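Local coordinates for protein quinoline 2-oxidoreductase medium subunit (Pseudomonas putida, PDB 1T3Q) that binds FAD as the medium subunit of the molybdenum hydroxylase quinoline 2-oxidoreductase and probably takes part in its electron transfer, at residues Met1-Phe6 against Ser35-Leu40; Pro25-Ile30 against Cys49-Arg54; Val193-Gly198 against Ala270-Val275. All blocks are in the same frame, centred on the assembly; numbering follows the deposited sequence.

Interaction 1. Residues Met1-Phe6 against Ser35-Leu40. With FAD (flavin-adenine dinucleotide), chain R.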
loop_
_atom_site.group_PDB
_atom_site.type_symbol
_atom_site.label_atom_id
_atom_site.label_comp_id
_atom_site.label_asym_id
_atom_site.label_seq_id
_atom_site.Cartn_x
_atom_site.Cartn_y
_atom_site.Cartn_z
ATOM N N MET C 1 -17.826 20.616 9.244
ATOM C CA MET C 1 -16.840 21.535 9.874
ATOM C C MET C 1 -15.990 22.232 8.811
ATOM O O MET C 1 -15.098 23.017 9.132
ATOM C CB MET C 1 -15.958 20.757 10.854
ATOM C CG MET C 1 -14.910 21.578 11.578
ATOM S SD MET C 1 -14.934 21.309 13.364
ATOM C CE MET C 1 -15.118 23.004 13.945
ATOM N N LYS C 2 -16.260 21.937 7.542
ATOM C CA LYS C 2 -15.540 22.592 6.456
ATOM C C LYS C 2 -16.348 23.851 6.123
ATOM O O LYS C 2 -17.583 23.833 6.179
ATOM C CB LYS C 2 -15.451 21.685 5.223
ATOM C CG LYS C 2 -14.676 20.386 5.433
ATOM C CD LYS C 2 -13.271 20.633 5.958
ATOM C CE LYS C 2 -12.514 19.323 6.145
ATOM N NZ LYS C 2 -11.125 19.535 6.652
ATOM N N PHE C 3 -15.661 24.940 5.797
ATOM C CA PHE C 3 -16.336 26.195 5.475
ATOM C C PHE C 3 -17.300 26.027 4.307
ATOM O O PHE C 3 -17.124 25.147 3.467
ATOM C CB PHE C 3 -15.335 27.273 5.043
ATOM C CG PHE C 3 -14.171 27.451 5.969
ATOM C CD1 PHE C 3 -12.952 27.910 5.469
ATOM C CD2 PHE C 3 -14.280 27.182 7.329
ATOM C CE1 PHE C 3 -11.863 28.094 6.308
ATOM C CE2 PHE C 3 -13.190 27.366 8.179
ATOM C CZ PHE C 3 -11.984 27.820 7.668
ATOM N N PRO C 4 -18.350 26.860 4.257
ATOM C CA PRO C 4 -19.282 26.755 3.136
ATOM C C PRO C 4 -18.536 27.471 2.005
ATOM O O PRO C 4 -17.528 28.136 2.265
ATOM C CB PRO C 4 -20.511 27.518 3.632
ATOM C CG PRO C 4 -19.930 28.539 4.544
ATOM C CD PRO C 4 -18.865 27.773 5.293
ATOM N N ALA C 5 -19.000 27.343 0.768
ATOM C CA ALA C 5 -18.315 27.973 -0.359
ATOM C C ALA C 5 -18.468 29.494 -0.440
ATOM O O ALA C 5 -19.464 30.052 0.010
ATOM C CB ALA C 5 -18.780 27.337 -1.662
ATOM N N PHE C 6 -17.461 30.155 -1.010
ATOM C CA PHE C 6 -17.475 31.608 -1.186
ATOM C C PHE C 6 -16.331 32.057 -2.091
ATOM O O PHE C 6 -15.345 31.339 -2.259
ATOM C CB PHE C 6 -17.384 32.323 0.173
ATOM C CG PHE C 6 -16.224 31.876 1.028
ATOM C CD1 PHE C 6 -14.925 32.295 0.748
ATOM C CD2 PHE C 6 -16.430 31.007 2.099
ATOM C CE1 PHE C 6 -13.848 31.852 1.523
ATOM C CE2 PHE C 6 -15.364 30.561 2.877
ATOM C CZ PHE C 6 -14.069 30.984 2.588
ATOM N N SER C 35 -11.857 34.798 14.259
ATOM C CA SER C 35 -13.213 34.727 14.802
ATOM C C SER C 35 -14.196 34.328 13.701
ATOM O O SER C 35 -15.153 33.595 13.940
ATOM C CB SER C 35 -13.639 36.067 15.409
ATOM O OG SER C 35 -13.044 36.254 16.679
ATOM N N LEU C 36 -13.938 34.802 12.488
ATOM C CA LEU C 36 -14.789 34.514 11.343
ATOM C C LEU C 36 -14.693 33.079 10.841
ATOM O O LEU C 36 -15.715 32.449 10.561
ATOM C CB LEU C 36 -14.455 35.464 10.190
ATOM C CG LEU C 36 -15.221 35.202 8.890
ATOM C CD1 LEU C 36 -16.725 35.354 9.139
ATOM C CD2 LEU C 36 -14.749 36.169 7.812
ATOM N N LEU C 37 -13.476 32.559 10.720
ATOM C CA LEU C 37 -13.312 31.199 10.223
ATOM C C LEU C 37 -13.932 30.179 11.178
ATOM O O LEU C 37 -14.528 29.198 10.734
ATOM C CB LEU C 37 -11.832 30.891 9.944
ATOM C CG LEU C 37 -11.159 31.768 8.874
ATOM C CD1 LEU C 37 -9.938 31.043 8.309
ATOM C CD2 LEU C 37 -12.126 32.083 7.747
ATOM N N PRO C 38 -13.791 30.385 12.499
ATOM C CA PRO C 38 -14.421 29.387 13.367
ATOM C C PRO C 38 -15.934 29.379 13.100
ATOM O O PRO C 38 -16.560 28.320 13.078
ATOM C CB PRO C 38 -14.064 29.881 14.762
ATOM C CG PRO C 38 -12.667 30.406 14.552
ATOM C CD PRO C 38 -12.828 31.205 13.258
ATOM N N LEU C 39 -16.508 30.562 12.884
ATOM C CA LEU C 39 -17.938 30.676 12.596
ATOM C C LEU C 39 -18.269 29.959 11.297
ATOM O O LEU C 39 -19.313 29.309 11.186
ATOM C CB LEU C 39 -18.361 32.145 12.480
ATOM C CG LEU C 39 -18.389 32.990 13.754
ATOM C CD1 LEU C 39 -18.777 34.420 13.408
ATOM C CD2 LEU C 39 -19.381 32.391 14.741
ATOM N N LEU C 40 -17.383 30.087 10.311
ATOM C CA LEU C 40 -17.569 29.435 9.020
ATOM C C LEU C 40 -17.451 27.925 9.175
ATOM O O LEU C 40 -18.161 27.167 8.513
ATOM C CB LEU C 40 -16.526 29.932 8.011
ATOM C CG LEU C 40 -16.754 31.328 7.421
ATOM C CD1 LEU C 40 -15.533 31.763 6.628
ATOM C CD2 LEU C 40 -17.984 31.300 6.527
HETATM P PA FAD R . -11.849 38.275 11.646
HETATM O O1A FAD R . -12.133 36.972 12.306
HETATM O O2A FAD R . -11.447 38.286 10.368
HETATM O O5B FAD R . -13.269 38.812 11.643
HETATM C C5B FAD R . -13.958 39.419 12.784
HETATM C C4B FAD R . -15.365 39.975 12.304
HETATM O O4B FAD R . -15.174 41.428 12.083
HETATM C C3B FAD R . -16.010 39.451 10.975
HETATM O O3B FAD R . -17.405 39.459 11.037
HETATM C C2B FAD R . -15.414 40.432 9.920
HETATM O O2B FAD R . -16.238 40.566 8.788
HETATM C C1B FAD R . -15.423 41.733 10.668
HETATM N N9A FAD R . -14.331 42.648 10.338
HETATM C C8A FAD R . -12.977 42.417 10.473
HETATM N N7A FAD R . -12.241 43.513 10.303
HETATM C C5A FAD R . -13.152 44.505 10.025
HETATM C C6A FAD R . -12.997 45.971 9.758
HETATM N N6A FAD R . -11.846 46.593 9.701
HETATM N N1A FAD R . -14.186 46.653 9.534
HETATM C C2A FAD R . -15.419 46.036 9.577
HETATM N N3A FAD R . -15.654 44.712 9.804
HETATM C C4A FAD R . -14.488 43.972 9.968
HETATM N N1 FAD R . -10.349 37.368 21.625
HETATM C C2 FAD R . -10.296 38.009 22.796
HETATM O O2 FAD R . -10.771 39.107 22.946
HETATM N N3 FAD R . -9.847 37.350 23.990
HETATM C C4 FAD R . -9.531 35.994 24.007
HETATM O O4 FAD R . -9.195 35.481 25.051
HETATM C C4X FAD R . -9.662 35.257 22.746
HETATM N N5 FAD R . -9.370 33.916 22.689
HETATM C C5X FAD R . -9.407 33.290 21.458
HETATM C C6 FAD R . -9.105 31.890 21.418
HETATM C C7 FAD R . -9.113 31.177 20.219
HETATM C C7M FAD R . -8.818 29.692 20.239
HETATM C C8 FAD R . -9.415 31.875 18.946
HETATM C C8M FAD R . -9.436 31.167 17.613
HETATM C C9 FAD R . -9.694 33.268 18.966
HETATM C C9A FAD R . -9.708 33.980 20.208
HETATM N N10 FAD R . -10.011 35.408 20.325
HETATM C C10 FAD R . -10.032 36.032 21.536
HETATM C "C1'" FAD R . -10.482 36.125 19.109
HETATM C "C2'" FAD R . -9.385 37.018 18.462
HETATM O "O2'" FAD R . -9.179 38.181 19.272
HETATM C "C3'" FAD R . -9.904 37.373 17.067
HETATM O "O3'" FAD R . -8.742 37.600 16.257
HETATM C "C4'" FAD R . -10.801 38.640 17.043
HETATM O "O4'" FAD R . -11.950 38.479 17.879
HETATM C "C5'" FAD R . -11.244 38.829 15.619
HETATM O "O5'" FAD R . -10.160 39.618 14.835
HETATM P P FAD R . -9.758 39.138 13.467
HETATM O O1P FAD R . -8.735 40.165 12.969
HETATM O O2P FAD R . -9.377 37.803 13.438
HETATM O O3P FAD R . -10.942 39.248 12.598
#
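The phenyl rings of Phe3 and Phe6 meet the helix beginning at Leu36 at a slant, through individual ring atoms. The CD2, CE2 and CZ atoms of Phe3 run past Leu40 and Leu37, about one turn apart on that helix. CD2 of Phe3 rests against Leu40 CB at 3.6 Å, while CZ, at the far end, lies 3.8 Å from Leu37 CB and also touches Leu37 CD1. Between these, Phe3 CE2 comes to 3.4 Å from the carbonyl oxygen Leu37 O. A chi1 of -50° sets Phe3 CG anti to the carbonyl carbon, 4.0 Å from Leu40 CB. Phe6 reaches Leu40 tip to tip, its CE2 3.9 Å from Leu40 CD1. The other methyl, Leu40 CD2, lies 3.8 Å from Pro4 CD, where the leucine and the proline ring cross at about a right angle. Leu40 is thus held at CB and at both methyls by three residues of the N-terminal arm, and Leu50 of strand 49-52 also packs on it.

No hydrogen bond joins the two segments. The start of the helix faces the cofactor: the amides of Ser35, just before it, and Leu36, its first residue, both donate to FAD O1A, the latter at 2.8 Å, and Ser35 OG bonds FAD O4'. Outside, Lys2 NZ forms salt bridges with Asp33 and Glu49 of the small subunit. The arm meets the helix by van der Waals packing, mostly of apolar side chains, while the amides at the helix's N-terminal end, likely aided by its dipole, bind the negatively charged diphosphate.

Interaction 2. Residues Pro25-Ile30 against Cys49-Arg54. With FAD (flavin-adenine dinucleotide), chain R.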
loop_
_atom_site.group_PDB
_atom_site.type_symbol
_atom_site.label_atom_id
_atom_site.label_comp_id
_atom_site.label_asym_id
_atom_site.label_seq_id
_atom_site.Cartn_x
_atom_site.Cartn_y
_atom_site.Cartn_z
ATOM N N PRO C 25 -24.302 42.634 -0.949
ATOM C CA PRO C 25 -24.792 42.625 0.432
ATOM C C PRO C 25 -24.446 41.378 1.243
ATOM O O PRO C 25 -24.437 41.418 2.472
ATOM C CB PRO C 25 -26.299 42.788 0.259
ATOM C CG PRO C 25 -26.400 43.601 -0.991
ATOM C CD PRO C 25 -25.410 42.904 -1.881
ATOM N N ASP C 26 -24.172 40.274 0.559
ATOM C CA ASP C 26 -23.840 39.029 1.240
ATOM C C ASP C 26 -22.337 38.853 1.432
ATOM O O ASP C 26 -21.888 37.868 2.024
ATOM C CB ASP C 26 -24.408 37.850 0.457
ATOM C CG ASP C 26 -25.924 37.840 0.448
ATOM O OD1 ASP C 26 -26.505 37.272 -0.496
ATOM O OD2 ASP C 26 -26.534 38.388 1.391
ATOM N N ALA C 27 -21.562 39.806 0.929
ATOM C CA ALA C 27 -20.114 39.740 1.067
ATOM C C ALA C 27 -19.754 40.126 2.492
ATOM O O ALA C 27 -20.445 40.921 3.128
ATOM C CB ALA C 27 -19.442 40.688 0.081
ATOM N N ARG C 28 -18.676 39.546 3.003
ATOM C CA ARG C 28 -18.244 39.851 4.350
ATOM C C ARG C 28 -16.746 40.083 4.356
ATOM O O ARG C 28 -16.011 39.509 3.552
ATOM C CB ARG C 28 -18.632 38.712 5.296
ATOM C CG ARG C 28 -20.132 38.429 5.268
ATOM C CD ARG C 28 -20.572 37.383 6.285
ATOM N NE ARG C 28 -20.480 37.870 7.659
ATOM C CZ ARG C 28 -21.396 37.640 8.596
ATOM N NH1 ARG C 28 -21.227 38.121 9.819
ATOM N NH2 ARG C 28 -22.489 36.944 8.308
ATOM N N ILE C 29 -16.311 40.952 5.255
ATOM C CA ILE C 29 -14.905 41.284 5.388
ATOM C C ILE C 29 -14.159 40.211 6.172
ATOM O O ILE C 29 -14.725 39.579 7.060
ATOM C CB ILE C 29 -14.733 42.613 6.163
ATOM C CG1 ILE C 29 -15.199 43.791 5.303
ATOM C CG2 ILE C 29 -13.276 42.783 6.611
ATOM C CD1 ILE C 29 -15.367 45.080 6.100
ATOM N N ILE C 30 -12.897 39.987 5.817
ATOM C CA ILE C 30 -12.072 39.071 6.583
ATOM C C ILE C 30 -10.765 39.804 6.856
ATOM O O ILE C 30 -10.190 40.424 5.961
ATOM C CB ILE C 30 -11.765 37.722 5.863
ATOM C CG1 ILE C 30 -10.919 36.848 6.805
ATOM C CG2 ILE C 30 -11.015 37.950 4.557
ATOM C CD1 ILE C 30 -10.594 35.455 6.277
ATOM N N CYS C 49 -18.940 36.089 -0.566
ATOM C CA CYS C 49 -17.563 36.431 -0.873
ATOM C C CYS C 49 -16.875 37.025 0.349
ATOM O O CYS C 49 -17.498 37.733 1.136
ATOM C CB CYS C 49 -17.553 37.452 -2.020
ATOM S SG CYS C 49 -15.957 38.254 -2.365
ATOM N N LEU C 50 -15.597 36.714 0.524
ATOM C CA LEU C 50 -14.852 37.277 1.639
ATOM C C LEU C 50 -13.913 38.320 1.063
ATOM O O LEU C 50 -13.161 38.045 0.127
ATOM C CB LEU C 50 -14.056 36.203 2.383
ATOM C CG LEU C 50 -14.885 35.189 3.182
ATOM C CD1 LEU C 50 -13.952 34.332 4.024
ATOM C CD2 LEU C 50 -15.882 35.919 4.075
ATOM N N VAL C 51 -13.970 39.520 1.623
ATOM C CA VAL C 51 -13.142 40.620 1.165
ATOM C C VAL C 51 -12.050 40.879 2.187
ATOM O O VAL C 51 -12.302 41.439 3.257
ATOM C CB VAL C 51 -13.982 41.895 0.984
ATOM C CG1 VAL C 51 -13.123 42.998 0.377
ATOM C CG2 VAL C 51 -15.196 41.591 0.100
ATOM N N ASP C 52 -10.839 40.468 1.833
ATOM C CA ASP C 52 -9.664 40.604 2.685
ATOM C C ASP C 52 -9.157 42.045 2.687
ATOM O O ASP C 52 -9.186 42.722 1.657
ATOM C CB ASP C 52 -8.554 39.673 2.168
ATOM C CG ASP C 52 -7.564 39.267 3.254
ATOM O OD1 ASP C 52 -7.336 40.060 4.189
ATOM O OD2 ASP C 52 -7.003 38.155 3.158
ATOM N N LEU C 53 -8.689 42.506 3.843
ATOM C CA LEU C 53 -8.162 43.860 3.972
ATOM C C LEU C 53 -6.634 43.849 3.992
ATOM O O LEU C 53 -6.008 44.883 4.227
ATOM C CB LEU C 53 -8.679 44.509 5.264
ATOM C CG LEU C 53 -10.198 44.582 5.449
ATOM C CD1 LEU C 53 -10.513 45.212 6.793
ATOM C CD2 LEU C 53 -10.825 45.393 4.320
ATOM N N ARG C 54 -6.034 42.692 3.720
ATOM C CA ARG C 54 -4.577 42.561 3.751
ATOM C C ARG C 54 -3.798 43.540 2.876
ATOM O O ARG C 54 -2.672 43.900 3.211
ATOM C CB ARG C 54 -4.149 41.128 3.389
ATOM C CG ARG C 54 -4.488 40.688 1.975
ATOM C CD ARG C 54 -3.829 39.348 1.624
ATOM N NE ARG C 54 -2.368 39.420 1.710
ATOM C CZ ARG C 54 -1.540 38.432 1.372
ATOM N NH1 ARG C 54 -2.016 37.281 0.919
ATOM N NH2 ARG C 54 -0.231 38.595 1.497
HETATM P PA FAD R . -11.849 38.275 11.646
HETATM O O1A FAD R . -12.133 36.972 12.306
HETATM O O2A FAD R . -11.447 38.286 10.368
HETATM O O5B FAD R . -13.269 38.812 11.643
HETATM C C5B FAD R . -13.958 39.419 12.784
HETATM C C4B FAD R . -15.365 39.975 12.304
HETATM O O4B FAD R . -15.174 41.428 12.083
HETATM C C3B FAD R . -16.010 39.451 10.975
HETATM O O3B FAD R . -17.405 39.459 11.037
HETATM C C2B FAD R . -15.414 40.432 9.920
HETATM O O2B FAD R . -16.238 40.566 8.788
HETATM C C1B FAD R . -15.423 41.733 10.668
HETATM N N9A FAD R . -14.331 42.648 10.338
HETATM C C8A FAD R . -12.977 42.417 10.473
HETATM N N7A FAD R . -12.241 43.513 10.303
HETATM C C5A FAD R . -13.152 44.505 10.025
HETATM C C6A FAD R . -12.997 45.971 9.758
HETATM N N6A FAD R . -11.846 46.593 9.701
HETATM N N1A FAD R . -14.186 46.653 9.534
HETATM C C2A FAD R . -15.419 46.036 9.577
HETATM N N3A FAD R . -15.654 44.712 9.804
HETATM C C4A FAD R . -14.488 43.972 9.968
HETATM N N1 FAD R . -10.349 37.368 21.625
HETATM C C2 FAD R . -10.296 38.009 22.796
HETATM O O2 FAD R . -10.771 39.107 22.946
HETATM N N3 FAD R . -9.847 37.350 23.990
HETATM C C4 FAD R . -9.531 35.994 24.007
HETATM O O4 FAD R . -9.195 35.481 25.051
HETATM C C4X FAD R . -9.662 35.257 22.746
HETATM N N5 FAD R . -9.370 33.916 22.689
HETATM C C5X FAD R . -9.407 33.290 21.458
HETATM C C6 FAD R . -9.105 31.890 21.418
HETATM C C7 FAD R . -9.113 31.177 20.219
HETATM C C7M FAD R . -8.818 29.692 20.239
HETATM C C8 FAD R . -9.415 31.875 18.946
HETATM C C8M FAD R . -9.436 31.167 17.613
HETATM C C9 FAD R . -9.694 33.268 18.966
HETATM C C9A FAD R . -9.708 33.980 20.208
HETATM N N10 FAD R . -10.011 35.408 20.325
HETATM C C10 FAD R . -10.032 36.032 21.536
HETATM C "C1'" FAD R . -10.482 36.125 19.109
HETATM C "C2'" FAD R . -9.385 37.018 18.462
HETATM O "O2'" FAD R . -9.179 38.181 19.272
HETATM C "C3'" FAD R . -9.904 37.373 17.067
HETATM O "O3'" FAD R . -8.742 37.600 16.257
HETATM C "C4'" FAD R . -10.801 38.640 17.043
HETATM O "O4'" FAD R . -11.950 38.479 17.879
HETATM C "C5'" FAD R . -11.244 38.829 15.619
HETATM O "O5'" FAD R . -10.160 39.618 14.835
HETATM P P FAD R . -9.758 39.138 13.467
HETATM O O1P FAD R . -8.735 40.165 12.969
HETATM O O2P FAD R . -9.377 37.803 13.438
HETATM O O3P FAD R . -10.942 39.248 12.598
#
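Arg28 O is approached by two successive residues of the neighbouring strand: Val51 N donates to it at 2.8 Å, with an N-H...O angle of 163°, and Leu50 CA adds a C-H...O contact. The bond belongs to a pair of parallel strands, 28-30 and 49-52, within a beta-alpha-beta unit whose connection includes helix 36-41. Arg28 N donates to Cys49 O, and Ile30 N to Val51 O at 3.0 Å. Beyond the strand end a weak bond from Leu53 N to Ile30 O continues the pairing.

Side chains alternate between the two faces. On the face of Ile30, Leu50 and Asp52, Ile30 CG2, which stands between its own backbone N and carbonyl carbon, lies 3.5 Å from Asp52 CA and close to Leu50 CB. Leu36 and Leu40 of helix 36-41 cover this face. On the other, Ile29 and Val51 pack on Leu21 of helix 14-23.

Ile29 also serves the cofactor. Its carbonyl oxygen accepts a hydrogen bond from the ribose hydroxyl FAD O2B, modelled so short that its exact length is doubtful, and its CD1 lies 3.6 Å from FAD C2A of the adenine. The other branch of Ile29, CG2, meets Leu53 CD1 at 3.7 Å, and that same leucine methyl is 3.5 Å from the adenine amino group FAD N6A, so Ile29 and Leu53 pack together beside the adenine. Asp52 OD2 is held by Tyr8 OH and by Gln74 NE2 of the small subunit. Its partner oxygen Asp52 OD1 closes an Asx turn, accepting from Arg54 N at 3.0 Å from above the carboxylate plane.

Interaction 3. Residues Val193-Gly198 against Ala270-Val275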
loop_
_atom_site.group_PDB
_atom_site.type_symbol
_atom_site.label_atom_id
_atom_site.label_comp_id
_atom_site.label_asym_id
_atom_site.label_seq_id
_atom_site.Cartn_x
_atom_site.Cartn_y
_atom_site.Cartn_z
ATOM N N VAL C 193 -14.945 37.274 34.009
ATOM C CA VAL C 193 -15.065 38.676 34.398
ATOM C C VAL C 193 -13.724 39.392 34.261
ATOM O O VAL C 193 -12.668 38.816 34.532
ATOM C CB VAL C 193 -15.531 38.831 35.872
ATOM C CG1 VAL C 193 -16.898 38.191 36.069
ATOM C CG2 VAL C 193 -14.509 38.197 36.817
ATOM N N MET C 194 -13.765 40.644 33.817
ATOM C CA MET C 194 -12.551 41.438 33.696
ATOM C C MET C 194 -12.834 42.806 34.296
ATOM O O MET C 194 -13.988 43.220 34.391
ATOM C CB MET C 194 -12.103 41.565 32.237
ATOM C CG MET C 194 -13.113 42.180 31.280
ATOM S SD MET C 194 -12.394 42.330 29.627
ATOM C CE MET C 194 -12.560 40.675 29.020
ATOM N N ALA C 195 -11.785 43.492 34.733
ATOM C CA ALA C 195 -11.948 44.805 35.332
ATOM C C ALA C 195 -10.719 45.669 35.099
ATOM O O ALA C 195 -9.595 45.170 34.989
ATOM C CB ALA C 195 -12.218 44.673 36.831
ATOM N N ALA C 196 -10.948 46.971 35.014
ATOM C CA ALA C 196 -9.878 47.927 34.801
ATOM C C ALA C 196 -10.073 49.045 35.805
ATOM O O ALA C 196 -11.203 49.392 36.155
ATOM C CB ALA C 196 -9.931 48.475 33.377
ATOM N N ALA C 197 -8.968 49.597 36.283
ATOM C CA ALA C 197 -9.035 50.679 37.248
ATOM C C ALA C 197 -8.046 51.757 36.845
ATOM O O ALA C 197 -6.843 51.501 36.751
ATOM C CB ALA C 197 -8.710 50.161 38.644
ATOM N N GLY C 198 -8.571 52.949 36.578
ATOM C CA GLY C 198 -7.734 54.075 36.205
ATOM C C GLY C 198 -7.784 55.061 37.356
ATOM O O GLY C 198 -8.858 55.552 37.711
ATOM N N ALA C 270 -14.245 40.314 43.585
ATOM C CA ALA C 270 -12.881 39.961 43.981
ATOM C C ALA C 270 -11.849 40.547 43.025
ATOM O O ALA C 270 -10.821 41.066 43.450
ATOM C CB ALA C 270 -12.730 38.441 44.038
ATOM N N ILE C 271 -12.130 40.461 41.731
ATOM C CA ILE C 271 -11.219 40.979 40.720
ATOM C C ILE C 271 -11.149 42.508 40.744
ATOM O O ILE C 271 -10.072 43.095 40.597
ATOM C CB ILE C 271 -11.649 40.511 39.318
ATOM C CG1 ILE C 271 -11.643 38.979 39.267
ATOM C CG2 ILE C 271 -10.725 41.094 38.258
ATOM C CD1 ILE C 271 -10.296 38.352 39.588
ATOM N N THR C 272 -12.298 43.147 40.928
ATOM C CA THR C 272 -12.358 44.605 40.964
ATOM C C THR C 272 -11.560 45.147 42.143
ATOM O O THR C 272 -10.800 46.106 42.004
ATOM C CB THR C 272 -13.815 45.092 41.058
ATOM O OG1 THR C 272 -14.500 44.756 39.845
ATOM C CG2 THR C 272 -13.872 46.601 41.268
ATOM N N GLN C 273 -11.729 44.524 43.305
ATOM C CA GLN C 273 -11.004 44.940 44.493
ATOM C C GLN C 273 -9.507 44.802 44.245
ATOM O O GLN C 273 -8.720 45.685 44.591
ATOM C CB GLN C 273 -11.421 44.075 45.684
ATOM C CG GLN C 273 -10.530 44.220 46.896
ATOM C CD GLN C 273 -11.044 43.444 48.095
ATOM O OE1 GLN C 273 -10.326 43.253 49.072
ATOM N NE2 GLN C 273 -12.296 43.003 48.027
ATOM N N ARG C 274 -9.122 43.693 43.626
ATOM C CA ARG C 274 -7.723 43.423 43.330
ATOM C C ARG C 274 -7.104 44.461 42.396
ATOM O O ARG C 274 -6.005 44.958 42.653
ATOM C CB ARG C 274 -7.580 42.034 42.703
ATOM C CG ARG C 274 -6.142 41.642 42.411
ATOM C CD ARG C 274 -6.077 40.477 41.439
ATOM N NE ARG C 274 -6.723 39.274 41.952
ATOM C CZ ARG C 274 -6.936 38.179 41.227
ATOM N NH1 ARG C 274 -7.527 37.124 41.775
ATOM N NH2 ARG C 274 -6.568 38.140 39.954
ATOM N N VAL C 275 -7.804 44.784 41.313
ATOM C CA VAL C 275 -7.296 45.750 40.344
ATOM C C VAL C 275 -7.233 47.175 40.906
ATOM O O VAL C 275 -6.322 47.941 40.577
ATOM C CB VAL C 275 -8.134 45.715 39.028
ATOM C CG1 VAL C 275 -9.529 46.282 39.259
ATOM C CG2 VAL C 275 -7.408 46.481 37.931
#
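Val275 fits both its methyls against strand 193-198. CG1 lies 4.0 Å from Ala195 CB and equally near Ala197 CB, while CG2 comes to 3.9 Å from Ala195 O. CG1 stands between the backbone N and the carbonyl carbon of its own residue (chi1 70°), which carries it to the two alanine methyls. An alanine here would probably open a gap beside Ala195 and Ala197 and leave this part of the helix less closely fitted to the strand. One turn earlier, Ile271 CG1 meets Val193 CG2 at 3.9 Å, and Ile271 CG2 faces Ala195 CB at 4.1 Å. Ala195 CB also approaches Thr272 OG1, whose polar partner is Ala268 O within the same helix.

Farther out, backbone hydrogen bonds tie the strand to strands 177-183 and 205-214. Ile211 of the latter touches Ala197 and Thr272, and Thr272 packs on helix 237-248 as well. Met194 and Ala196 point the other way, onto Phe126 of helix 123-130. The small alanines probably allow the close approach: the axis of segment 270-275 passes 7.7 Å from that of 193-198, at 27°. Helix 261-284 is thus layered on an antiparallel sheet, in the CO dehydrogenase flavoprotein C-terminal domain.

How the interactions relate
Interactions 1 and 2, their centres about 13 Å apart, adjoin in the FAD-binding family region and share the beta-alpha-beta unit of strand 28-30, helix 36-41 and strand 49-52, on which segment 1-6 packs. Their segments alternate along the chain, in the order 1-6, 25-30, 35-40, 49-54. They touch directly, Phe6 and Leu36 both packing on Leu50, and both reach FAD: interaction 1 at the diphosphate and ribityl chain, interaction 2 at the adenosine. Interaction 3 comes much later, across the chain's centre, about 35 and 37 Å from the other two between centres. The first two thus pack elements carrying FAD-binding residues, while the third joins a helix to the C-terminal sheet, away from direct contact with FAD.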